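Local coordinates for endonuclease 8-like 3 (Homo sapiens, PDB 7JL5), which is a Nei-like protein whose ligand-binding domain carries two GRF zinc fingers in tandem, each holding a zinc ion, at residues G30-A35 against R62-T67; Y34-P37 against A42-G45. All blocks are in the same frame, centred on the assembly; numbering follows the deposited sequence.

Interaction 1 of 2, residues G30-A35 against R62-T67; sequences GRQFYA and RSTMKT
Gln-32 reaches across to Met-65 and reads both polar groups of its backbone with one side-chain amide. OE1 of Gln-32 takes the N-H of Met-65 at 3.1 Å, nearly straight at the hydrogen, although the donor stands 30° off the carbonyl plane of the glutamine. The partner bond is flatter: NE2 of Gln-32 gives a hydrogen to O of Met-65 at 2.9 Å, meeting a lone pair of that oxygen within its carbonyl plane. Gripped at both ends, the amide has its rotation fixed. The chain gets there by turning CG anti to the carbonyl carbon (chi1 -45°) and then running out extended. Strand 64-67 is an outermost strand of the three-stranded antiparallel sheet in the second GRF finger, so an amide of the first finger pairs with its edge much as a neighbouring strand would. Thr-64 approaches differently: its methyl CG2 lies over one face of the amide, 3.6 Å from NE2 and 3.8 Å from CD of Gln-32. CB of Met-65 lies 3.6 Å from OE1 of Gln-32, and the two side chains cross at about a right angle. Leu-19, Val-21 and Phe-54 also touch the buried Gln-32 side chain.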
ATOM      1  N   GLY A  30       4.671   8.448  -0.306  1.00 52.38           N
ATOM      2  CA  GLY A  30       3.607   7.690  -0.916  1.00 45.80           C
ATOM      3  C   GLY A  30       3.795   6.188  -0.862  1.00 43.36           C
ATOM      4  O   GLY A  30       2.827   5.449  -1.081  1.00 41.96           O
ATOM      5  N   ARG A  31       5.007   5.717  -0.573  1.00 41.50           N
ATOM      6  CA  ARG A  31       5.258   4.283  -0.537  1.00 35.39           C
ATOM      7  C   ARG A  31       4.503   3.653   0.626  1.00 38.17           C
ATOM      8  O   ARG A  31       4.546   4.154   1.755  1.00 35.52           O
ATOM      9  CB  ARG A  31       6.753   3.999  -0.416  1.00 27.61           C
ATOM     10  CG  ARG A  31       7.102   2.533  -0.629  1.00 25.76           C
ATOM     11  CD  ARG A  31       8.602   2.289  -0.587  1.00 26.24           C
ATOM     12  NE  ARG A  31       8.928   0.882  -0.808  1.00 28.08           N
ATOM     13  CZ  ARG A  31      10.132   0.351  -0.613  1.00 29.27           C
ATOM     14  NH1 ARG A  31      11.132   1.111  -0.187  1.00 27.35           N
ATOM     15  NH2 ARG A  31      10.334  -0.939  -0.838  1.00 28.31           N
ATOM     16  N   GLN A  32       3.817   2.551   0.350  1.00 41.99           N
ATOM     17  CA  GLN A  32       2.958   1.903   1.328  1.00 44.74           C
ATOM     18  C   GLN A  32       3.736   0.860   2.118  1.00 46.34           C
ATOM     19  O   GLN A  32       4.660   0.220   1.604  1.00 48.13           O
ATOM     20  CB  GLN A  32       1.765   1.249   0.630  1.00 46.92           C
ATOM     21  CG  GLN A  32       1.102   2.135  -0.413  1.00 48.07           C
ATOM     22  CD  GLN A  32       0.097   1.385  -1.265  1.00 50.42           C
ATOM     23  OE1 GLN A  32       0.449   0.450  -1.985  1.00 50.55           O
ATOM     24  NE2 GLN A  32      -1.164   1.791  -1.185  1.00 56.98           N
ATOM     25  N   PHE A  33       3.350   0.690   3.380  1.00 41.96           N
ATOM     26  CA  PHE A  33       4.021  -0.256   4.258  1.00 38.48           C
ATOM     27  C   PHE A  33       3.037  -0.802   5.281  1.00 41.90           C
ATOM     28  O   PHE A  33       2.160  -0.079   5.762  1.00 41.33           O
ATOM     29  CB  PHE A  33       5.212   0.396   4.971  1.00 38.13           C
ATOM     30  CG  PHE A  33       4.827   1.521   5.889  1.00 40.06           C
ATOM     31  CD1 PHE A  33       4.667   2.807   5.400  1.00 39.21           C
ATOM     32  CD2 PHE A  33       4.623   1.293   7.239  1.00 44.68           C
ATOM     33  CE1 PHE A  33       4.310   3.842   6.240  1.00 42.01           C
ATOM     34  CE2 PHE A  33       4.266   2.326   8.086  1.00 45.00           C
ATOM     35  CZ  PHE A  33       4.109   3.602   7.585  1.00 44.25           C
ATOM     36  N   TYR A  34       3.191  -2.082   5.604  1.00 42.37           N
ATOM     37  CA  TYR A  34       2.419  -2.703   6.666  1.00 47.52           C
ATOM     38  C   TYR A  34       3.000  -2.338   8.023  1.00 43.79           C
ATOM     39  O   TYR A  34       4.222  -2.384   8.231  1.00 37.95           O
ATOM     40  CB  TYR A  34       2.404  -4.221   6.505  1.00 52.70           C
ATOM     41  CG  TYR A  34       1.712  -4.690   5.252  1.00 55.91           C
ATOM     42  CD1 TYR A  34       0.375  -4.393   5.024  1.00 56.48           C
ATOM     43  CD2 TYR A  34       2.389  -5.436   4.298  1.00 58.18           C
ATOM     44  CE1 TYR A  34      -0.266  -4.821   3.882  1.00 60.34           C
ATOM     45  CE2 TYR A  34       1.756  -5.870   3.151  1.00 63.44           C
ATOM     46  CZ  TYR A  34       0.428  -5.559   2.948  1.00 65.94           C
ATOM     47  OH  TYR A  34      -0.211  -5.987   1.806  1.00 69.84           O
ATOM     48  N   ALA A  35       2.105  -1.987   8.947  1.00 40.64           N
ATOM     49  CA  ALA A  35       2.474  -1.561  10.287  1.00 34.56           C
ATOM     50  C   ALA A  35       1.482  -2.133  11.289  1.00 34.15           C
ATOM     51  O   ALA A  35       0.420  -2.650  10.924  1.00 35.44           O
ATOM     52  CB  ALA A  35       2.517  -0.031  10.396  1.00 33.98           C
ATOM     53  N   ARG A  62       7.291   0.399  -9.346  1.00 31.09           N
ATOM     54  CA  ARG A  62       6.382  -0.385  -8.522  1.00 33.64           C
ATOM     55  C   ARG A  62       5.015   0.284  -8.472  1.00 33.81           C
ATOM     56  O   ARG A  62       4.907   1.483  -8.204  1.00 37.64           O
ATOM     57  CB  ARG A  62       6.941  -0.540  -7.110  1.00 32.06           C
ATOM     58  CG  ARG A  62       8.085  -1.527  -6.991  1.00 28.57           C
ATOM     59  CD  ARG A  62       7.601  -2.970  -7.018  1.00 28.80           C
ATOM     60  NE  ARG A  62       8.708  -3.894  -6.784  1.00 31.45           N
ATOM     61  CZ  ARG A  62       8.674  -5.197  -7.050  1.00 28.92           C
ATOM     62  NH1 ARG A  62       7.586  -5.749  -7.571  1.00 25.95           N
ATOM     63  NH2 ARG A  62       9.739  -5.947  -6.804  1.00 28.50           N
ATOM     64  N   SER A  63       3.971  -0.494  -8.731  1.00 30.99           N
ATOM     65  CA  SER A  63       2.623   0.048  -8.701  1.00 29.93           C
ATOM     66  C   SER A  63       2.179   0.300  -7.263  1.00 30.93           C
ATOM     67  O   SER A  63       2.782  -0.182  -6.299  1.00 24.99           O
ATOM     68  CB  SER A  63       1.652  -0.902  -9.398  1.00 31.87           C
ATOM     69  OG  SER A  63       1.788  -2.221  -8.901  1.00 36.19           O
ATOM     70  N   THR A  64       1.111   1.086  -7.130  1.00 40.06           N
ATOM     71  CA  THR A  64       0.490   1.387  -5.849  1.00 37.77           C
ATOM     72  C   THR A  64      -0.851   0.674  -5.755  1.00 34.91           C
ATOM     73  O   THR A  64      -1.563   0.538  -6.758  1.00 33.63           O
ATOM     74  CB  THR A  64       0.295   2.896  -5.669  1.00 37.62           C
ATOM     75  OG1 THR A  64       1.562   3.516  -5.414  1.00 40.28           O
ATOM     76  CG2 THR A  64      -0.650   3.189  -4.512  1.00 41.32           C
ATOM     77  N   MET A  65      -1.192   0.228  -4.549  1.00 36.85           N
ATOM     78  CA  MET A  65      -2.405  -0.539  -4.304  1.00 37.02           C
ATOM     79  C   MET A  65      -3.523   0.386  -3.843  1.00 37.34           C
ATOM     80  O   MET A  65      -3.317   1.239  -2.973  1.00 38.29           O
ATOM     81  CB  MET A  65      -2.158  -1.626  -3.253  1.00 39.57           C
ATOM     82  CG  MET A  65      -3.336  -2.573  -3.055  1.00 42.77           C
ATOM     83  SD  MET A  65      -3.198  -3.610  -1.584  1.00 43.21           S
ATOM     84  CE  MET A  65      -2.557  -5.130  -2.284  1.00 44.30           C
ATOM     85  N   LYS A  66      -4.705   0.201  -4.431  1.00 38.41           N
ATOM     86  CA  LYS A  66      -5.905   0.932  -4.060  1.00 45.86           C
ATOM     87  C   LYS A  66      -7.012  -0.061  -3.727  1.00 55.41           C
ATOM     88  O   LYS A  66      -6.949  -1.238  -4.096  1.00 50.67           O
ATOM     89  CB  LYS A  66      -6.391   1.853  -5.188  1.00 43.29           C
ATOM     90  CG  LYS A  66      -5.315   2.683  -5.858  1.00 42.78           C
ATOM     91  CD  LYS A  66      -4.839   3.811  -4.967  1.00 44.88           C
ATOM     92  CE  LYS A  66      -4.050   4.828  -5.771  1.00 48.63           C
ATOM     93  NZ  LYS A  66      -3.483   5.896  -4.909  1.00 52.36           N
ATOM     94  N   THR A  67      -8.040   0.435  -3.046  1.00 69.01           N
ATOM     95  CA  THR A  67      -9.225  -0.345  -2.728  1.00 77.39           C
ATOM     96  C   THR A  67     -10.464   0.349  -3.279  1.00 79.05           C
ATOM     97  O   THR A  67     -10.479   1.563  -3.501  1.00 78.68           O
ATOM     98  CB  THR A  67      -9.371  -0.553  -1.213  1.00 78.21           C
ATOM     99  OG1 THR A  67      -9.410   0.717  -0.552  1.00 76.59           O
ATOM    100  CG2 THR A  67      -8.206  -1.364  -0.672  1.00 75.40           C
TER

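Interaction 2 of 2, residues Y34-P37 against A42-G45. With ZN (zinc ion), chain C.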
ATOM      1  N   TYR A  34       3.191  -2.082   5.604  1.00 42.37           N
ATOM      2  CA  TYR A  34       2.419  -2.703   6.666  1.00 47.52           C
ATOM      3  C   TYR A  34       3.000  -2.338   8.023  1.00 43.79           C
ATOM      4  O   TYR A  34       4.222  -2.384   8.231  1.00 37.95           O
ATOM      5  CB  TYR A  34       2.404  -4.221   6.505  1.00 52.70           C
ATOM      6  CG  TYR A  34       1.712  -4.690   5.252  1.00 55.91           C
ATOM      7  CD1 TYR A  34       0.375  -4.393   5.024  1.00 56.48           C
ATOM      8  CD2 TYR A  34       2.389  -5.436   4.298  1.00 58.18           C
ATOM      9  CE1 TYR A  34      -0.266  -4.821   3.882  1.00 60.34           C
ATOM     10  CE2 TYR A  34       1.756  -5.870   3.151  1.00 63.44           C
ATOM     11  CZ  TYR A  34       0.428  -5.559   2.948  1.00 65.94           C
ATOM     12  OH  TYR A  34      -0.211  -5.987   1.806  1.00 69.84           O
ATOM     13  N   ALA A  35       2.105  -1.987   8.947  1.00 40.64           N
ATOM     14  CA  ALA A  35       2.474  -1.561  10.287  1.00 34.56           C
ATOM     15  C   ALA A  35       1.482  -2.133  11.289  1.00 34.15           C
ATOM     16  O   ALA A  35       0.420  -2.650  10.924  1.00 35.44           O
ATOM     17  CB  ALA A  35       2.517  -0.031  10.396  1.00 33.98           C
ATOM     18  N   CYS A  36       1.838  -2.020  12.564  1.00 37.17           N
ATOM     19  CA  CYS A  36       1.009  -2.561  13.630  1.00 37.70           C
ATOM     20  C   CYS A  36      -0.383  -1.929  13.592  1.00 31.56           C
ATOM     21  O   CYS A  36      -0.514  -0.727  13.332  1.00 41.69           O
ATOM     22  CB  CYS A  36       1.668  -2.310  14.988  1.00 32.42           C
ATOM     23  SG  CYS A  36       0.889  -3.136  16.388  1.00 33.80           S
ATOM     24  N   PRO A  37      -1.440  -2.706  13.844  1.00159.09           N
ATOM     25  CA  PRO A  37      -2.804  -2.168  13.750  1.00133.09           C
ATOM     26  C   PRO A  37      -3.360  -1.547  15.023  1.00101.81           C
ATOM     27  O   PRO A  37      -4.456  -0.974  14.970  1.00 83.58           O
ATOM     28  CB  PRO A  37      -3.621  -3.416  13.373  1.00115.51           C
ATOM     29  CG  PRO A  37      -2.908  -4.524  14.095  1.00102.66           C
ATOM     30  CD  PRO A  37      -1.432  -4.169  14.043  1.00133.22           C
ATOM     31  N   ALA A  42       1.049   1.246  22.651  1.00 97.91           N
ATOM     32  CA  ALA A  42       1.119  -0.210  22.620  1.00 99.33           C
ATOM     33  C   ALA A  42       1.499  -0.709  21.231  1.00 95.89           C
ATOM     34  O   ALA A  42       1.932  -1.854  21.073  1.00 96.32           O
ATOM     35  CB  ALA A  42      -0.209  -0.829  23.066  1.00 97.97           C
ATOM     36  N   GLN A  43       1.335   0.142  20.220  1.00 83.18           N
ATOM     37  CA  GLN A  43       1.808  -0.171  18.878  1.00 78.52           C
ATOM     38  C   GLN A  43       3.249  -0.649  18.923  1.00 72.61           C
ATOM     39  O   GLN A  43       4.125   0.042  19.450  1.00 78.78           O
ATOM     40  CB  GLN A  43       1.698   1.067  17.984  1.00 77.34           C
ATOM     41  CG  GLN A  43       0.597   1.017  16.942  1.00 82.47           C
ATOM     42  CD  GLN A  43       0.703   2.154  15.941  1.00 84.52           C
ATOM     43  OE1 GLN A  43       1.797   2.647  15.660  1.00 89.72           O
ATOM     44  NE2 GLN A  43      -0.433   2.579  15.404  1.00 88.98           N
ATOM     45  N   CYS A  44       3.495  -1.836  18.380  1.00 64.86           N
ATOM     46  CA  CYS A  44       4.867  -2.285  18.232  1.00 56.52           C
ATOM     47  C   CYS A  44       5.529  -1.544  17.074  1.00 55.33           C
ATOM     48  O   CYS A  44       4.877  -0.852  16.286  1.00 57.16           O
ATOM     49  CB  CYS A  44       4.923  -3.797  18.015  1.00 45.74           C
ATOM     50  SG  CYS A  44       4.069  -4.380  16.535  1.00 35.68           S
ATOM     51  N   GLY A  45       6.845  -1.689  16.975  1.00 51.48           N
ATOM     52  CA  GLY A  45       7.589  -0.987  15.950  1.00 47.42           C
ATOM     53  C   GLY A  45       7.629  -1.718  14.625  1.00 43.54           C
ATOM     54  O   GLY A  45       8.537  -1.495  13.819  1.00 42.03           O
TER
HETATM   55 ZN    ZN C 701       1.981  -5.240  16.851  1.00 39.56          ZN
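The zinc site of the first GRF finger is half built by this contact: Cys-36 and Cys-44 supply two sulfur ligands, and Cys-10 and His-13, the latter through ND1, complete the set of four. The zinc ion sits 2.4 Å from SG of Cys-36 and 2.3 Å from SG of Cys-44, and sharing it brings the two sulfurs together without any disulfide. They reach the metal by different turns. In Cys-36 the sulfur swings anti to the backbone N (chi1 -171°), and its CB points toward the 42-45 loop; in Cys-44 it sits between the backbone N and the carbonyl carbon (chi1 61°).

A hydrogen bond ties the two cysteines together a second time. The backbone N of Cys-44 donates to SG of Cys-36 at 3.5 Å, with an angle of 153° at the hydrogen, so this sulfur holds both the metal and an N-H from the residue that bears another ligand. Such a bond would be expected to draw some negative charge off the sulfur, and it positions the loop backbone against the site. Gln-43 adds a looser apolar touch, its CG standing 4.0 Å from CB of Cys-36. The amide end of Gln-43 is directed to the loop between the segments, where NE2 is hydrogen-bonded to O of Leu-38.

Residues 34-37 leave the end of strand 32-35, while residues 42-45 lie in the loop that returns to strand 47-49, so the zinc lies beyond one end of the antiparallel sheet. Backbone bonds from Ala-35 to Ile-18 and from Tyr-34 to Glu-48 place the outgoing strand between 18-21 and 47-49, while Gln-43 also leans on Arg-20 of strand 18-21.

Overall arrangement
Strand 32-35 takes part in both contacts, whose segments overlap at Tyr-34 and Ala-35, though Gln-32 does the touching in one and Cys-36 in the other. Interaction 1 leaves from its beginning and joins the two fingers about 2 Å from the centre of the chain. Interaction 2 leaves from its other end and stays within the first finger, some 15 Å from that centre. The centres of the contacts are 16 Å apart, and beyond this overlap their segments do not touch. Each has a zinc in its surroundings, but differently: interaction 2 contributes ligands to the metal, whereas in interaction 1 the Thr-64 side chain stays about 9 Å from a zinc ion without binding it.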